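Local coordinates for uncharacterized protein (PDB 4R7F) that is of unknown function but shares its first domain with type 9 secretion system plug proteins and carries three immunoglobulin-like beta-sandwich domains, at residues I90-Y96 against P284-Y290; D289-F295 against K335-Q341. One frame throughout, in Å; residues are numbered along the deposited sequence.

Contact 1 sets the loop 90-96 of the first, plug-protein-like domain against residues 284-290, and contact 2 is the strand pair that the second of these segments runs into. Their centres lie about 13 Å apart, and Asp289 and Tyr290 belong to both: Tyr290 opens the strand pairing of contact 2, while Asp289, just before it, exchanges backbone and amide bonds with Gln341. Lys340 of contact 2 reaches back to contact 1. Its NZ lies 2.8 Å from Asp285 O, a probable hydrogen bond. Lys340 CE packs 3.4 Å from Tyr96 OH. Neither contact supplies a ligand to the magnesium site of Glu223, Asp269, Asp271 and Gln371.

Contact 1. Residues I90-Y96 against P284-Y290; sequences IGTTTQY and PDTEADY
OD2 of Asp289 takes two donors from one residue: Thr93 OG1 at 2.5 Å, on the syn side and close to the carboxylate plane, and Thr93 N at 3.0 Å, from above that plane. The partner oxygen, Asp289 OD1, receives Thr94 N at 3.1 Å on its own syn side and also the backbone N of Tyr290, again from above the plane. Four bonds thus fix the rotation of a buried acid, and the backbone donors probably help to stabilise its negative charge. CG of Asp289 stands opposite its own backbone N (chi1 -157°), which swings the carboxylate across to the loop. Beside it the methyl CG2 of Thr92 rests on Glu287 O, while the Thr92 hydroxyl turns back to Thr94 O and braces the loop from within. A water bridges Thr93 OG1 and Tyr290 O.

Next to it, Tyr96 and Tyr290 form a T-shaped pair: the CE1 edge of Tyr290 stands over one face of Tyr96, ring centroids 5.3 Å apart and planes at 82°. Tyr96 OH donates to Ala288 O over 2.6 Å, in the carbonyl plane and on a lone pair, so the phenol meets the chain just past helix 284-287; Asp285 O lies at the ring's edge. At the far end Ile90 N gives a nearly straight bond to Thr286 O (2.8 Å), and Ile90 CD1 lies alongside Thr286 OG1, a hydroxyl that bonds to Asp283.

This is an interdomain contact. The loop joins strands 86-88 and 96-103 of a four-stranded antiparallel sheet, and the short helix 284-287 leads into strand 290-298 of another sheet. Leu46 of strand 39-46 packs on both tyrosines, and Tyr290 OH bonds to Asp44 of that strand and to Thr16 of strand 14-21.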
# COMPACT_ATOMS: atom_id res chain seq x y z
N ILE A 90 7.07 32.62 -10.13
CA ILE A 90 6.15 33.37 -10.98
C ILE A 90 4.86 33.72 -10.22
O ILE A 90 4.15 32.84 -9.71
CB ILE A 90 5.74 32.52 -12.21
CG1 ILE A 90 6.97 31.96 -12.95
CG2 ILE A 90 4.88 33.35 -13.16
CD1 ILE A 90 6.75 30.59 -13.59
N GLY A 91 4.53 35.01 -10.14
CA GLY A 91 3.24 35.44 -9.63
C GLY A 91 3.00 35.28 -8.13
O GLY A 91 1.87 35.05 -7.72
N THR A 92 4.04 35.45 -7.32
CA THR A 92 3.96 35.21 -5.89
C THR A 92 4.43 36.42 -5.13
O THR A 92 5.39 37.07 -5.54
CB THR A 92 4.85 34.01 -5.47
OG1 THR A 92 6.26 34.30 -5.69
CG2 THR A 92 4.46 32.79 -6.24
N THR A 93 3.80 36.70 -4.00
CA THR A 93 4.24 37.79 -3.12
C THR A 93 5.66 37.57 -2.61
O THR A 93 6.51 38.46 -2.63
CB THR A 93 3.28 37.95 -1.94
OG1 THR A 93 3.06 36.68 -1.30
CG2 THR A 93 1.94 38.50 -2.47
N THR A 94 5.93 36.35 -2.20
CA THR A 94 7.22 36.00 -1.65
C THR A 94 8.03 35.51 -2.85
O THR A 94 7.66 34.53 -3.53
CB THR A 94 7.07 34.90 -0.57
OG1 THR A 94 6.16 35.34 0.44
CG2 THR A 94 8.39 34.57 0.05
N GLN A 95 9.12 36.21 -3.14
CA GLN A 95 9.96 35.84 -4.26
C GLN A 95 11.00 34.80 -3.85
O GLN A 95 11.56 34.84 -2.74
CB GLN A 95 10.64 37.07 -4.86
CG GLN A 95 9.71 37.85 -5.77
CD GLN A 95 10.30 39.19 -6.16
OE1 GLN A 95 11.48 39.45 -5.92
NE2 GLN A 95 9.49 40.04 -6.77
N TYR A 96 11.26 33.89 -4.77
CA TYR A 96 12.22 32.84 -4.58
C TYR A 96 12.64 32.24 -5.92
O TYR A 96 11.96 32.42 -6.95
CB TYR A 96 11.60 31.74 -3.68
CG TYR A 96 10.41 31.05 -4.27
CD1 TYR A 96 10.57 29.95 -5.08
CD2 TYR A 96 9.12 31.49 -4.00
CE1 TYR A 96 9.47 29.29 -5.63
CE2 TYR A 96 8.02 30.83 -4.54
CZ TYR A 96 8.20 29.72 -5.37
OH TYR A 96 7.11 29.03 -5.94
N PRO A 284 3.63 24.05 -9.56
CA PRO A 284 3.62 24.57 -8.20
C PRO A 284 5.04 24.90 -7.64
O PRO A 284 5.21 25.83 -6.83
CB PRO A 284 2.97 23.43 -7.41
CG PRO A 284 2.27 22.59 -8.40
CD PRO A 284 3.11 22.68 -9.62
N ASP A 285 6.05 24.17 -8.09
CA ASP A 285 7.41 24.45 -7.64
C ASP A 285 7.89 25.87 -7.93
O ASP A 285 8.81 26.32 -7.25
CB ASP A 285 8.42 23.42 -8.20
CG ASP A 285 8.29 22.04 -7.55
OD1 ASP A 285 7.62 21.92 -6.50
OD2 ASP A 285 8.85 21.06 -8.10
N THR A 286 7.31 26.55 -8.92
CA THR A 286 7.59 27.99 -9.15
C THR A 286 6.38 28.93 -9.00
O THR A 286 6.53 30.15 -9.01
CB THR A 286 8.19 28.22 -10.55
OG1 THR A 286 7.31 27.69 -11.54
CG2 THR A 286 9.55 27.54 -10.67
N GLU A 287 5.19 28.38 -8.81
CA GLU A 287 3.96 29.17 -8.77
C GLU A 287 3.35 29.24 -7.37
O GLU A 287 2.58 30.16 -7.06
CB GLU A 287 2.96 28.59 -9.77
CG GLU A 287 3.37 28.69 -11.24
CD GLU A 287 2.38 27.99 -12.17
OE1 GLU A 287 2.21 26.76 -12.10
OE2 GLU A 287 1.75 28.67 -12.98
N ALA A 288 3.71 28.30 -6.51
CA ALA A 288 3.20 28.30 -5.13
C ALA A 288 3.86 29.40 -4.33
O ALA A 288 5.08 29.59 -4.40
CB ALA A 288 3.47 26.96 -4.50
N ASP A 289 3.05 30.12 -3.57
CA ASP A 289 3.53 31.25 -2.77
C ASP A 289 3.90 30.74 -1.36
O ASP A 289 3.65 29.58 -1.03
CB ASP A 289 2.41 32.33 -2.72
CG ASP A 289 2.93 33.72 -2.43
OD1 ASP A 289 4.13 33.85 -2.05
OD2 ASP A 289 2.14 34.69 -2.55
N TYR A 290 4.48 31.62 -0.54
CA TYR A 290 4.91 31.32 0.82
C TYR A 290 4.06 32.19 1.71
O TYR A 290 4.08 33.42 1.56
CB TYR A 290 6.42 31.63 1.08
CG TYR A 290 7.39 30.50 0.68
CD1 TYR A 290 7.90 30.39 -0.61
CD2 TYR A 290 7.76 29.54 1.58
CE1 TYR A 290 8.76 29.37 -0.98
CE2 TYR A 290 8.62 28.50 1.23
CZ TYR A 290 9.11 28.41 -0.04
OH TYR A 290 9.95 27.37 -0.36
O HOH W 1 1.51 31.96 -8.95
O HOH W 2 2.52 35.85 1.40

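Contact 2. Residues D289-F295 against K335-Q341; sequences DYYIVHF and KAVLLKQ
Tyr290 and Lys340 face each other as a non-hydrogen-bonded pair at one end of an antiparallel beta ladder, part of an immunoglobulin-like sandwich sheet. The two strands run at 150° to one another, and paired backbone bonds between Tyr291 and Leu339, Val293 and Val337, and Phe295 and Lys335 hold them in register.

From Lys340 the side chain sets off across the tyrosine. CB sits over one face of the Tyr290 ring, 3.8 Å from its centroid, a CH-pi contact displaced toward the rim. CG, 4.1 Å from Tyr290 CE1, also passes near Asp289 O, and CD lies 4.0 Å from Tyr290 OH. Lys340 CE packs 3.5 Å from Pro284 O. With CG anti to the backbone N (chi1 -165°) and the chain extended beyond it, NZ arrives at Asp285 O and at its salt-bridge partner Asp44, the carboxylate that also takes the Tyr290 hydroxyl. A leucine in place of Tyr290 would probably bare the lysine CB of its aromatic face and leave Asp44 without the phenol's bond.

On the same face, Ile292 CD1 presses tightly on Leu338 CD1 at 3.5 Å, and Ile292 CG2 touches the methyl of Ala336. The opposite face is the more enclosed: Val293 CG2 meets Leu339 CB, and Phe295 brings its CE1 to Val337 CG2 and its ring edge to Leu339 CD1, with Met227 of strand 225-228 packed against Val293, Phe295 and Leu339.

Just beyond the ladder, Gln341 lays CG over one face of the Tyr291 ring, and its amide, 28° from the ring plane, overhangs the rim toward the hydroxyl. Gln341 N bonds to Asp289 O at 2.9 Å, and Asp289 N gives a nearly straight bond to Gln341 OE1 at 2.7 Å, in the amide plane on a lone pair.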
# COMPACT_ATOMS: atom_id res chain seq x y z
N ASP A 289 3.05 30.12 -3.57
CA ASP A 289 3.53 31.25 -2.77
C ASP A 289 3.90 30.74 -1.36
O ASP A 289 3.65 29.58 -1.03
CB ASP A 289 2.41 32.33 -2.72
CG ASP A 289 2.93 33.72 -2.43
OD1 ASP A 289 4.13 33.85 -2.05
OD2 ASP A 289 2.14 34.69 -2.55
N TYR A 290 4.48 31.62 -0.54
CA TYR A 290 4.91 31.32 0.82
C TYR A 290 4.06 32.19 1.71
O TYR A 290 4.08 33.42 1.56
CB TYR A 290 6.42 31.63 1.08
CG TYR A 290 7.39 30.50 0.68
CD1 TYR A 290 7.90 30.39 -0.61
CD2 TYR A 290 7.76 29.54 1.58
CE1 TYR A 290 8.76 29.37 -0.98
CE2 TYR A 290 8.62 28.50 1.23
CZ TYR A 290 9.11 28.41 -0.04
OH TYR A 290 9.95 27.37 -0.36
N TYR A 291 3.33 31.57 2.63
CA TYR A 291 2.47 32.26 3.57
C TYR A 291 2.98 31.95 4.98
O TYR A 291 3.66 30.96 5.18
CB TYR A 291 1.01 31.79 3.43
CG TYR A 291 0.31 32.08 2.09
CD1 TYR A 291 0.91 32.84 1.07
CD2 TYR A 291 -0.98 31.60 1.85
CE1 TYR A 291 0.25 33.09 -0.13
CE2 TYR A 291 -1.64 31.86 0.66
CZ TYR A 291 -1.03 32.61 -0.33
OH TYR A 291 -1.69 32.85 -1.52
N ILE A 292 2.66 32.81 5.94
CA ILE A 292 2.94 32.51 7.33
C ILE A 292 1.83 31.62 7.83
O ILE A 292 0.68 32.05 7.87
CB ILE A 292 2.93 33.75 8.23
CG1 ILE A 292 3.93 34.79 7.76
CG2 ILE A 292 3.24 33.36 9.67
CD1 ILE A 292 5.35 34.30 7.86
N VAL A 293 2.15 30.39 8.22
CA VAL A 293 1.12 29.52 8.77
C VAL A 293 1.19 29.47 10.29
O VAL A 293 2.25 29.28 10.84
CB VAL A 293 1.20 28.14 8.17
CG1 VAL A 293 0.08 27.26 8.68
CG2 VAL A 293 1.19 28.26 6.65
N HIS A 294 0.02 29.63 10.94
CA HIS A 294 -0.07 29.71 12.38
C HIS A 294 -0.69 28.46 12.94
O HIS A 294 -1.86 28.14 12.64
CB HIS A 294 -0.93 30.89 12.83
CG HIS A 294 -0.42 32.21 12.39
ND1 HIS A 294 0.35 33.02 13.19
CD2 HIS A 294 -0.55 32.86 11.21
CE1 HIS A 294 0.67 34.11 12.52
NE2 HIS A 294 0.16 34.03 11.32
N PHE A 295 0.08 27.77 13.78
CA PHE A 295 -0.36 26.53 14.43
C PHE A 295 -0.71 26.83 15.87
O PHE A 295 0.02 27.58 16.52
CB PHE A 295 0.75 25.49 14.46
CG PHE A 295 1.15 24.98 13.10
CD1 PHE A 295 1.98 25.72 12.29
CD2 PHE A 295 0.76 23.74 12.68
CE1 PHE A 295 2.38 25.23 11.07
CE2 PHE A 295 1.14 23.25 11.45
CZ PHE A 295 1.96 24.00 10.65
N LYS A 335 2.93 28.44 17.18
CA LYS A 335 4.04 28.69 16.30
C LYS A 335 3.61 29.23 14.92
O LYS A 335 2.59 28.80 14.34
CB LYS A 335 4.89 27.41 16.16
CG LYS A 335 6.23 27.62 15.46
CD LYS A 335 7.12 26.39 15.55
CE LYS A 335 8.57 26.70 15.30
NZ LYS A 335 9.28 27.09 16.54
N ALA A 336 4.41 30.17 14.42
CA ALA A 336 4.27 30.75 13.07
C ALA A 336 5.37 30.18 12.24
O ALA A 336 6.52 30.21 12.65
CB ALA A 336 4.44 32.27 13.12
N VAL A 337 5.04 29.66 11.06
CA VAL A 337 6.03 29.06 10.18
C VAL A 337 5.77 29.53 8.75
O VAL A 337 4.65 29.42 8.24
CB VAL A 337 5.89 27.52 10.20
CG1 VAL A 337 6.99 26.87 9.38
CG2 VAL A 337 5.88 27.04 11.63
N LEU A 338 6.79 30.00 8.07
CA LEU A 338 6.66 30.33 6.67
C LEU A 338 6.79 29.06 5.83
O LEU A 338 7.83 28.42 5.80
CB LEU A 338 7.73 31.34 6.27
CG LEU A 338 7.60 31.96 4.87
CD1 LEU A 338 6.53 33.04 4.85
CD2 LEU A 338 8.92 32.56 4.40
N LEU A 339 5.71 28.75 5.13
CA LEU A 339 5.50 27.54 4.38
C LEU A 339 4.97 27.86 2.97
O LEU A 339 4.16 28.79 2.75
CB LEU A 339 4.47 26.64 5.09
CG LEU A 339 4.94 26.04 6.43
CD1 LEU A 339 3.83 25.30 7.13
CD2 LEU A 339 6.11 25.11 6.21
N LYS A 340 5.46 27.07 2.02
CA LYS A 340 4.98 27.07 0.64
C LYS A 340 3.65 26.36 0.57
O LYS A 340 3.44 25.31 1.18
CB LYS A 340 6.01 26.39 -0.24
CG LYS A 340 5.85 26.60 -1.73
CD LYS A 340 6.94 25.83 -2.48
CE LYS A 340 7.10 26.31 -3.92
NZ LYS A 340 8.45 26.05 -4.45
N GLN A 341 2.75 26.94 -0.20
CA GLN A 341 1.41 26.41 -0.37
C GLN A 341 1.38 24.94 -0.78
O GLN A 341 2.16 24.51 -1.63
CB GLN A 341 0.69 27.19 -1.46
CG GLN A 341 0.37 28.61 -1.12
CD GLN A 341 -0.30 29.27 -2.31
OE1 GLN A 341 0.37 29.64 -3.28
NE2 GLN A 341 -1.62 29.37 -2.26